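Local atomic coordinates of TRAP-T family transporter, DctP (Periplasmic binding) subunit (Sulfitobacter sp. NAS-14.1, PDB entry 4PF8), a protein that binds beta-D-galacturonate as the periplasmic solute-binding component of a TRAP transporter, and probably delivers it to the membrane subunits for uptake. Residues P112-L117 against I231-L236; T99-L104 against N319-A324; F106-V111 against E116-E121; G28-I31 against P37-H40. All coordinates share one frame; numbering follows the deposited sequence. Where two conformers were deposited one is given.

Three of the four contacts form one buried cluster, and the fourth lies apart from it. Contacts 1 and 3 have centres 6 Å apart and share helix 111-118; contact 2 lies 8 Å from contact 3 and 11 Å from contact 1, all measured between centres. The centres of contacts 4 and 1 are about 17 Å apart, yet both reach the same five-stranded sheet, in which strand 84-88 separates 26-29 from 234-239. Along the chain contact 4 closes first; contact 2 then spans residues 99 to 324 and encloses contacts 1 and 3. The C-terminal helix is thus brought back to the 99-118 region, while contacts 1 and 4 each hold a residue of the galacturonate pocket.

Contact 1: residues P112-L117 against I231-L236; sequences PQMYEL and IIPECL. With GTR (beta-D-galactopyranuronic acid), chain D.
Met114, present as selenomethionine, reaches from helix 111-118 to the apolar side of Ile231 and Pro233, just ahead of strand 234-239. CG of Met114 lies 3.8 Å from CG of Pro233, and SE follows at 3.9 Å from that same ring carbon. CG of Met114 is also 4.0 Å from CG2 of Ile231. CG stands anti to the backbone N (chi1 179°), which carries the chain off the helix; bends at the next two torsions then lay the selenium alongside the proline ring, the two side chains running past each other in opposite senses. The terminal CE turns back to the edge of the Tyr115 ring, in its plane.

The polar contact belongs to the other side of the segment 231-236. Glu234 sends an extended chain into the ligand site, where its OE2 accepts a very short hydrogen bond of 2.5 Å from O2 of the galacturonate. His32, Gln70, Arg146, Arg167 and Asn207 are also hydrogen-bonded to the sugar. Backbone bonds of Pro233 to Leu89 and of Glu234 to Tyr141 fix the segment on which the carboxylate is carried.

Chemically, the segment has two characters: saturated carbon and selenium pack against its helix side without directional bonds, while one residue further on a carboxylate recognises a sugar hydroxyl.

Contact 2: residues T99-L104 against N319-A324; sequences TNVVSL and NLFRNA
Val101 and Phe321 meet at about a right angle, a methyl group set over a face of the aromatic ring. CG2 of Val101 is 4.3 Å from the centroid of the Phe321 ring and 26° off its normal, a CH-pi contact displaced toward CE1, which lies 3.9 Å from that methyl. Val101 was deposited in two conformers, so this detail holds for the one described. Val102 approaches the same ring obliquely, its CG1 4.2 Å from CE2 of Phe321. The methyls of the two valines are nearest different ring carbons, CE1 and CE2, and come from consecutive positions of a 3-10 segment.

On the helix carrying Phe321, Arg322 runs out as an extended chain beside Asn319, one turn earlier. NE and NH2 of Arg322 both donate to OD1 of Asn319, at 2.6 Å and 2.8 Å, with the oxygen close to the guanidinium plane; NH2 meets a carbonyl lone pair.

Phe321 comes from helix 315-322, near the C-terminus, and also packs on Pro122 and Leu126 of helix 121-132. Val102 touches Leu126 as well, along with Phe108 and Pro233, whereas Arg322 rests on Tyr304 of helix 301-310. The terminal helix thus packs on both the 3-10 segment and helix 121-132.

Contact 3: residues F106-V111 against E116-E121; sequences FVFKSV and ELMDGE
Phe108 faces Leu117 and Met118 across the bend that leads into helix 111-118, and the loop before it builds up to that meeting. Phe106 bonds through its backbone to His229 and lays its ring on helix 293-299. Val107 turns to Phe321 and Arg322. At Phe108 the chain makes the contact: CD1 of Leu117 comes to the ring's edge, near its plane, 3.8 Å from CE1 of Phe108. Further round, the selenium of Met118, a selenomethionine, is 4.4 Å from CZ of Phe108 in an oblique approach. A chi1 of -66° at Phe108 sets its CG anti to the carbonyl carbon and aims the ring at the helix.

After Phe108 the polar groups take over. The backbone N of Lys109 is bonded to OE1 of Gln113, and Ser110, at the N-cap, receives the backbone N of Gln113 on its OG, so Gln113 ties down both Lys109 and Ser110 at the start of the helix.

Among the surrounding elements, the Phe108 ring also lies against Gln113 and Met114 of helix 111-118, while Met118 reaches Phe321 of helix 315-322 and Pro233 before strand 234-239.

Contact 4: residues G28-I31 against P37-H40; sequences GWNI and PVSH
Asn30 and Ser39 form a polar tie between the chain at strand 26-29 and the first turn of helix 37-52, in a buried part of the protein beside the ligand site. ND2 of Asn30 donates to OG of Ser39 over 2.8 Å, with an N-H...O angle of 140°; the hydroxyl oxygen lies only 3° out of the amide plane. That oxygen has its stronger partner outside the pair, in a hydrogen bond to the carbonyl of Val33, so the serine also links the helix to the connecting loop. The same ND2 is bonded to ND1 of His63, which gives the amide a second anchor.

Strand 26-29, helix 37-52 and strand 59-62 make up a beta-alpha-beta unit, the two strands lying parallel and adjacent in the sheet, where backbone bonds of Gly28 and Asn30 to Phe62 join the first strand's backbone to the second strand. The amide belongs to the link from strand to helix in this crossover.

CG of Asn30 is anti to the backbone N (chi1 -176°), which sends the amide toward the helix. On its other arm, OD1 of Asn30 rests 3.4 Å from CG1 of Val38, a contact with a methyl group. Next along the chain, Ile31 touches the bound galacturonate.

Contact 1: residues P112-L117 against I231-L236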
# COMPACT_ATOMS: atom_id res chain seq x y z
N PRO A 112 9.57 3.75 -10.66
CA PRO A 112 9.35 3.44 -12.08
C PRO A 112 9.57 1.96 -12.45
O PRO A 112 8.91 1.43 -13.34
CB PRO A 112 10.36 4.37 -12.80
CG PRO A 112 10.52 5.52 -11.84
CD PRO A 112 10.48 4.90 -10.48
N GLN A 113 10.50 1.29 -11.78
CA GLN A 113 10.69 -0.13 -12.02
C GLN A 113 9.45 -0.90 -11.54
O GLN A 113 9.03 -1.86 -12.18
CB GLN A 113 11.91 -0.66 -11.29
CG GLN A 113 12.23 -2.07 -11.71
CD GLN A 113 12.87 -2.90 -10.63
OE1 GLN A 113 12.55 -2.76 -9.46
NE2 GLN A 113 13.78 -3.77 -11.03
N MSE A 114 8.88 -0.48 -10.43
CA MSE A 114 7.64 -1.10 -9.94
C MSE A 114 6.53 -0.97 -10.98
O MSE A 114 5.83 -1.94 -11.27
CB MSE A 114 7.23 -0.52 -8.58
CG MSE A 114 5.92 -1.08 -8.01
SE MSE A 114 4.30 -0.28 -8.71
CE MSE A 114 4.31 1.37 -7.67
N TYR A 115 6.41 0.20 -11.63
CA TYR A 115 5.37 0.33 -12.67
C TYR A 115 5.62 -0.68 -13.79
O TYR A 115 4.70 -1.36 -14.25
CB TYR A 115 5.37 1.71 -13.34
CG TYR A 115 4.78 2.90 -12.59
CD1 TYR A 115 4.57 2.90 -11.22
CD2 TYR A 115 4.45 4.05 -13.29
CE1 TYR A 115 4.05 4.03 -10.58
CE2 TYR A 115 3.93 5.15 -12.67
CZ TYR A 115 3.74 5.15 -11.33
OH TYR A 115 3.22 6.30 -10.78
N GLU A 116 6.87 -0.77 -14.24
CA GLU A 116 7.23 -1.64 -15.35
C GLU A 116 6.89 -3.09 -15.03
O GLU A 116 6.34 -3.81 -15.87
CB GLU A 116 8.71 -1.49 -15.70
N LEU A 117 7.22 -3.52 -13.81
CA LEU A 117 6.99 -4.92 -13.42
C LEU A 117 5.51 -5.19 -13.21
O LEU A 117 5.00 -6.21 -13.69
CB LEU A 117 7.79 -5.25 -12.14
CG LEU A 117 9.31 -5.22 -12.32
CD1 LEU A 117 10.03 -5.41 -11.01
CD2 LEU A 117 9.76 -6.27 -13.31
N ILE A 231 8.32 -0.49 -1.22
CA ILE A 231 7.54 0.11 -2.31
C ILE A 231 6.42 -0.89 -2.54
O ILE A 231 6.66 -1.98 -3.07
CB ILE A 231 8.36 0.29 -3.57
CG1 ILE A 231 9.43 1.38 -3.37
CG2 ILE A 231 7.47 0.61 -4.77
CD1 ILE A 231 10.51 1.39 -4.45
N ILE A 232 5.22 -0.53 -2.11
CA ILE A 232 4.11 -1.48 -2.06
C ILE A 232 3.00 -0.99 -2.98
O ILE A 232 2.36 0.00 -2.70
CB ILE A 232 3.60 -1.71 -0.63
CG1 ILE A 232 4.75 -2.20 0.26
CG2 ILE A 232 2.49 -2.73 -0.61
CD1 ILE A 232 4.35 -2.58 1.60
N PRO A 233 2.81 -1.69 -4.11
CA PRO A 233 1.74 -1.27 -5.02
C PRO A 233 0.39 -1.45 -4.40
O PRO A 233 0.25 -2.23 -3.47
CB PRO A 233 1.88 -2.24 -6.20
CG PRO A 233 3.21 -2.91 -6.02
CD PRO A 233 3.49 -2.90 -4.57
N GLU A 234 -0.60 -0.73 -4.92
CA GLU A 234 -1.98 -0.89 -4.49
C GLU A 234 -2.78 -1.33 -5.68
O GLU A 234 -2.39 -1.08 -6.82
CB GLU A 234 -2.50 0.41 -3.90
CG GLU A 234 -1.49 0.93 -2.91
CD GLU A 234 -2.04 1.89 -1.91
OE1 GLU A 234 -2.97 2.65 -2.23
OE2 GLU A 234 -1.51 1.88 -0.77
N CYS A 235 -3.88 -2.01 -5.42
CA CYS A 235 -4.65 -2.57 -6.49
C CYS A 235 -6.07 -2.06 -6.43
O CYS A 235 -6.74 -2.20 -5.40
CB CYS A 235 -4.60 -4.08 -6.37
SG CYS A 235 -5.48 -4.93 -7.64
N LEU A 236 -6.48 -1.41 -7.51
CA LEU A 236 -7.89 -1.10 -7.74
C LEU A 236 -8.49 -2.41 -8.20
O LEU A 236 -8.06 -2.98 -9.21
CB LEU A 236 -8.07 -0.04 -8.85
CG LEU A 236 -9.53 0.13 -9.28
CD1 LEU A 236 -10.41 0.74 -8.20
CD2 LEU A 236 -9.58 0.98 -10.56
C1 GTR D . -0.75 3.47 3.07
C2 GTR D . -1.60 2.66 2.16
C3 GTR D . -2.84 2.25 2.93
C4 GTR D . -2.48 1.43 4.16
C5 GTR D . -1.54 2.30 4.98
C6 GTR D . -1.03 1.54 6.20
O1 GTR D . 0.50 3.85 2.41
O2 GTR D . -1.98 3.51 1.04
O3 GTR D . -3.61 1.39 2.06
O4 GTR D . -1.80 0.25 3.72
O5 GTR D . -0.40 2.74 4.20
O6A GTR D . 0.14 1.82 6.57
O6B GTR D . -1.83 0.80 6.82

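Contact 2: residues T99-L104 against N319-A324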
# COMPACT_ATOMS: atom_id res chain seq x y z
N THR A 99 1.15 -12.43 -3.10
CA THR A 99 1.39 -11.00 -3.04
C THR A 99 2.42 -10.63 -1.97
O THR A 99 2.82 -9.50 -1.92
CB THR A 99 0.11 -10.17 -2.80
OG1 THR A 99 -0.45 -10.48 -1.52
CG2 THR A 99 -0.90 -10.45 -3.90
N ASN A 100 2.83 -11.57 -1.13
CA ASN A 100 3.87 -11.23 -0.15
C ASN A 100 5.14 -10.73 -0.80
O ASN A 100 5.87 -9.96 -0.20
CB ASN A 100 4.20 -12.41 0.77
CG ASN A 100 3.14 -12.63 1.81
OD1 ASN A 100 2.88 -11.75 2.63
ND2 ASN A 100 2.51 -13.79 1.78
N VAL A 101 5.40 -11.15 -2.03
CA VAL A 101 6.65 -10.80 -2.69
C VAL A 101 6.88 -9.29 -2.84
O VAL A 101 8.01 -8.84 -2.85
CB VAL A 101 6.77 -11.47 -4.08
CG1 VAL A 101 6.70 -12.98 -3.94
CG2 VAL A 101 5.69 -10.96 -5.03
N VAL A 102 5.81 -8.50 -2.96
CA VAL A 102 5.97 -7.05 -3.10
C VAL A 102 6.17 -6.34 -1.77
O VAL A 102 6.51 -5.16 -1.74
CB VAL A 102 4.78 -6.37 -3.84
CG1 VAL A 102 4.58 -7.02 -5.18
CG2 VAL A 102 3.50 -6.41 -2.98
N SER A 103 5.99 -7.07 -0.68
CA SER A 103 6.22 -6.53 0.66
C SER A 103 7.61 -6.84 1.21
O SER A 103 7.91 -6.57 2.37
CB SER A 103 5.17 -7.07 1.62
OG SER A 103 3.94 -6.45 1.36
N LEU A 104 8.47 -7.41 0.36
CA LEU A 104 9.84 -7.64 0.77
C LEU A 104 10.61 -6.33 0.69
O LEU A 104 10.44 -5.59 -0.25
CB LEU A 104 10.47 -8.70 -0.14
CG LEU A 104 9.95 -10.12 0.12
CD1 LEU A 104 10.36 -11.04 -1.01
CD2 LEU A 104 10.46 -10.67 1.45
N ASN A 319 12.31 -14.15 -7.33
CA ASN A 319 13.41 -13.81 -8.22
C ASN A 319 12.95 -13.05 -9.46
O ASN A 319 13.66 -12.19 -9.98
CB ASN A 319 14.18 -15.08 -8.61
CG ASN A 319 14.92 -15.67 -7.43
OD1 ASN A 319 15.34 -14.95 -6.53
ND2 ASN A 319 15.05 -17.00 -7.41
N LEU A 320 11.74 -13.36 -9.92
CA LEU A 320 11.13 -12.58 -10.98
C LEU A 320 11.15 -11.09 -10.64
O LEU A 320 11.36 -10.24 -11.51
CB LEU A 320 9.70 -13.07 -11.20
CG LEU A 320 8.97 -12.66 -12.48
CD1 LEU A 320 9.77 -13.06 -13.70
CD2 LEU A 320 7.59 -13.30 -12.51
N PHE A 321 10.96 -10.75 -9.36
CA PHE A 321 10.99 -9.35 -8.94
C PHE A 321 12.39 -8.87 -8.58
O PHE A 321 12.90 -7.93 -9.18
CB PHE A 321 10.03 -9.12 -7.75
CG PHE A 321 8.58 -9.10 -8.16
CD1 PHE A 321 7.90 -10.27 -8.40
CD2 PHE A 321 7.91 -7.90 -8.32
CE1 PHE A 321 6.57 -10.25 -8.78
CE2 PHE A 321 6.59 -7.88 -8.71
CZ PHE A 321 5.92 -9.05 -8.94
N ARG A 322 13.04 -9.53 -7.62
CA ARG A 322 14.26 -8.97 -7.06
C ARG A 322 15.44 -8.99 -8.04
O ARG A 322 16.40 -8.25 -7.86
CB ARG A 322 14.64 -9.67 -5.74
CG ARG A 322 15.15 -11.07 -5.92
CD ARG A 322 15.61 -11.67 -4.60
NE ARG A 322 15.91 -13.09 -4.74
CZ ARG A 322 16.30 -13.88 -3.75
NH1 ARG A 322 16.47 -13.39 -2.53
NH2 ARG A 322 16.55 -15.16 -3.99
N ASN A 323 15.37 -9.84 -9.06
CA ASN A 323 16.44 -9.93 -10.04
C ASN A 323 16.11 -9.24 -11.35
O ASN A 323 16.83 -9.38 -12.33
CB ASN A 323 16.79 -11.39 -10.33
CG ASN A 323 17.40 -12.09 -9.13
OD1 ASN A 323 18.00 -11.46 -8.26
ND2 ASN A 323 17.24 -13.41 -9.07
N ALA A 324 15.01 -8.49 -11.38
CA ALA A 324 14.62 -7.79 -12.60
C ALA A 324 15.68 -6.75 -12.96
O ALA A 324 16.08 -5.96 -12.09
CB ALA A 324 13.27 -7.13 -12.43

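Contact 3: residues F106-V111 against E116-E121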
# COMPACT_ATOMS: atom_id res chain seq x y z
N PHE A 106 13.08 -3.47 -0.10
CA PHE A 106 13.98 -3.15 -1.20
C PHE A 106 13.86 -4.10 -2.39
O PHE A 106 14.79 -4.21 -3.18
CB PHE A 106 15.44 -3.11 -0.70
CG PHE A 106 15.68 -2.12 0.40
CD1 PHE A 106 15.69 -0.76 0.15
CD2 PHE A 106 15.88 -2.55 1.71
CE1 PHE A 106 15.93 0.17 1.17
CE2 PHE A 106 16.11 -1.63 2.71
CZ PHE A 106 16.13 -0.27 2.43
N VAL A 107 12.72 -4.76 -2.54
CA VAL A 107 12.56 -5.73 -3.62
C VAL A 107 12.50 -5.01 -4.98
O VAL A 107 12.97 -5.55 -5.98
CB VAL A 107 11.35 -6.69 -3.38
CG1 VAL A 107 10.03 -6.01 -3.68
CG2 VAL A 107 11.49 -7.96 -4.20
N PHE A 108 11.93 -3.81 -5.00
CA PHE A 108 11.91 -2.96 -6.19
C PHE A 108 13.08 -1.97 -6.11
O PHE A 108 13.39 -1.41 -5.03
CB PHE A 108 10.60 -2.16 -6.28
CG PHE A 108 9.36 -3.00 -6.51
CD1 PHE A 108 9.12 -3.59 -7.73
CD2 PHE A 108 8.46 -3.19 -5.49
CE1 PHE A 108 8.00 -4.34 -7.94
CE2 PHE A 108 7.34 -3.95 -5.68
CZ PHE A 108 7.09 -4.53 -6.91
N LYS A 109 13.72 -1.73 -7.25
CA LYS A 109 14.84 -0.78 -7.28
C LYS A 109 14.37 0.67 -7.21
O LYS A 109 15.10 1.54 -6.73
CB LYS A 109 15.66 -1.00 -8.52
CG LYS A 109 16.34 -2.37 -8.49
CD LYS A 109 17.10 -2.69 -9.76
CE LYS A 109 17.88 -3.98 -9.58
NZ LYS A 109 19.14 -3.99 -10.40
N SER A 110 13.15 0.91 -7.66
CA SER A 110 12.61 2.25 -7.77
C SER A 110 11.13 2.15 -8.07
O SER A 110 10.63 1.08 -8.42
CB SER A 110 13.30 2.97 -8.93
OG SER A 110 12.85 2.38 -10.14
N VAL A 111 10.42 3.27 -8.01
CA VAL A 111 9.00 3.27 -8.30
C VAL A 111 8.76 3.11 -9.80
O VAL A 111 7.87 2.37 -10.20
CB VAL A 111 8.29 4.51 -7.70
CG1 VAL A 111 6.84 4.51 -8.09
CG2 VAL A 111 8.41 4.49 -6.18
N GLU A 116 6.87 -0.77 -14.24
CA GLU A 116 7.23 -1.64 -15.35
C GLU A 116 6.89 -3.09 -15.03
O GLU A 116 6.34 -3.81 -15.87
CB GLU A 116 8.71 -1.49 -15.70
N LEU A 117 7.22 -3.52 -13.81
CA LEU A 117 6.99 -4.92 -13.42
C LEU A 117 5.51 -5.19 -13.21
O LEU A 117 5.00 -6.21 -13.69
CB LEU A 117 7.79 -5.25 -12.14
CG LEU A 117 9.31 -5.22 -12.32
CD1 LEU A 117 10.03 -5.41 -11.01
CD2 LEU A 117 9.76 -6.27 -13.31
N MSE A 118 4.84 -4.30 -12.50
CA MSE A 118 3.42 -4.50 -12.18
C MSE A 118 2.53 -4.38 -13.41
O MSE A 118 1.47 -5.02 -13.47
CB MSE A 118 2.97 -3.52 -11.09
CG MSE A 118 3.68 -3.75 -9.76
SE MSE A 118 3.42 -5.57 -9.05
CE MSE A 118 1.53 -5.45 -8.81
N ASP A 119 2.94 -3.59 -14.40
CA ASP A 119 2.18 -3.47 -15.66
C ASP A 119 2.55 -4.56 -16.67
O ASP A 119 1.95 -4.66 -17.74
CB ASP A 119 2.39 -2.08 -16.29
CG ASP A 119 1.80 -0.94 -15.45
OD1 ASP A 119 1.03 -1.22 -14.50
OD2 ASP A 119 2.10 0.23 -15.75
N GLY A 120 3.55 -5.36 -16.33
CA GLY A 120 4.04 -6.42 -17.20
C GLY A 120 3.74 -7.81 -16.66
O GLY A 120 2.74 -8.03 -15.97
N GLU A 121 4.61 -8.76 -16.97
CA GLU A 121 4.32 -10.15 -16.67
C GLU A 121 4.30 -10.45 -15.17
O GLU A 121 3.47 -11.21 -14.70
CB GLU A 121 5.27 -11.09 -17.41
CG GLU A 121 4.90 -11.23 -18.89
CD GLU A 121 5.56 -12.43 -19.57
OE1 GLU A 121 6.80 -12.47 -19.66
OE2 GLU A 121 4.82 -13.34 -20.01

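Contact 4: residues G28-I31 against P37-H40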
# COMPACT_ATOMS: atom_id res chain seq x y z
N GLY A 28 -17.75 0.91 -2.67
CA GLY A 28 -16.31 0.88 -2.82
C GLY A 28 -15.58 1.31 -1.56
O GLY A 28 -16.03 2.21 -0.86
N TRP A 29 -14.49 0.62 -1.26
CA TRP A 29 -13.75 0.86 -0.02
C TRP A 29 -12.48 1.65 -0.27
O TRP A 29 -11.71 1.33 -1.17
CB TRP A 29 -13.35 -0.47 0.61
CG TRP A 29 -12.63 -0.37 1.94
CD1 TRP A 29 -13.20 -0.36 3.18
CD2 TRP A 29 -11.22 -0.28 2.14
NE1 TRP A 29 -12.22 -0.27 4.16
CE2 TRP A 29 -11.00 -0.23 3.54
CE3 TRP A 29 -10.12 -0.28 1.28
CZ2 TRP A 29 -9.71 -0.16 4.09
CZ3 TRP A 29 -8.84 -0.21 1.83
CH2 TRP A 29 -8.65 -0.16 3.22
N ASN A 30 -12.26 2.67 0.55
CA ASN A 30 -11.03 3.44 0.54
C ASN A 30 -10.65 3.70 1.99
O ASN A 30 -11.49 4.11 2.78
CB ASN A 30 -11.30 4.76 -0.16
CG ASN A 30 -10.06 5.64 -0.32
OD1 ASN A 30 -8.91 5.19 -0.27
ND2 ASN A 30 -10.30 6.89 -0.58
N ILE A 31 -9.37 3.51 2.32
CA ILE A 31 -8.87 3.80 3.65
C ILE A 31 -8.56 5.28 3.86
O ILE A 31 -8.49 5.75 4.99
CB ILE A 31 -7.62 2.95 3.94
CG1 ILE A 31 -7.38 2.77 5.44
CG2 ILE A 31 -6.38 3.52 3.24
CD1 ILE A 31 -6.30 1.71 5.72
N PRO A 37 -4.99 11.11 -3.56
CA PRO A 37 -4.98 10.65 -4.97
C PRO A 37 -5.76 9.36 -5.25
O PRO A 37 -6.46 9.24 -6.27
CB PRO A 37 -3.49 10.43 -5.25
CG PRO A 37 -2.83 11.43 -4.37
CD PRO A 37 -3.64 11.48 -3.10
N VAL A 38 -5.67 8.42 -4.32
CA VAL A 38 -6.43 7.19 -4.40
C VAL A 38 -7.92 7.51 -4.47
O VAL A 38 -8.64 6.97 -5.30
CB VAL A 38 -6.17 6.31 -3.17
CG1 VAL A 38 -7.11 5.11 -3.16
CG2 VAL A 38 -4.70 5.87 -3.12
N SER A 39 -8.37 8.38 -3.57
CA SER A 39 -9.78 8.77 -3.51
C SER A 39 -10.29 9.34 -4.82
O SER A 39 -11.38 8.98 -5.29
CB SER A 39 -9.96 9.78 -2.39
OG SER A 39 -9.22 9.38 -1.24
N HIS A 40 -9.50 10.24 -5.41
CA HIS A 40 -9.88 10.87 -6.66
C HIS A 40 -9.87 9.85 -7.78
O HIS A 40 -10.75 9.88 -8.66
CB HIS A 40 -8.96 12.06 -6.98
CG HIS A 40 -9.00 13.13 -5.94
ND1 HIS A 40 -10.17 13.73 -5.54
CD2 HIS A 40 -8.02 13.67 -5.19
CE1 HIS A 40 -9.91 14.61 -4.60
NE2 HIS A 40 -8.61 14.60 -4.37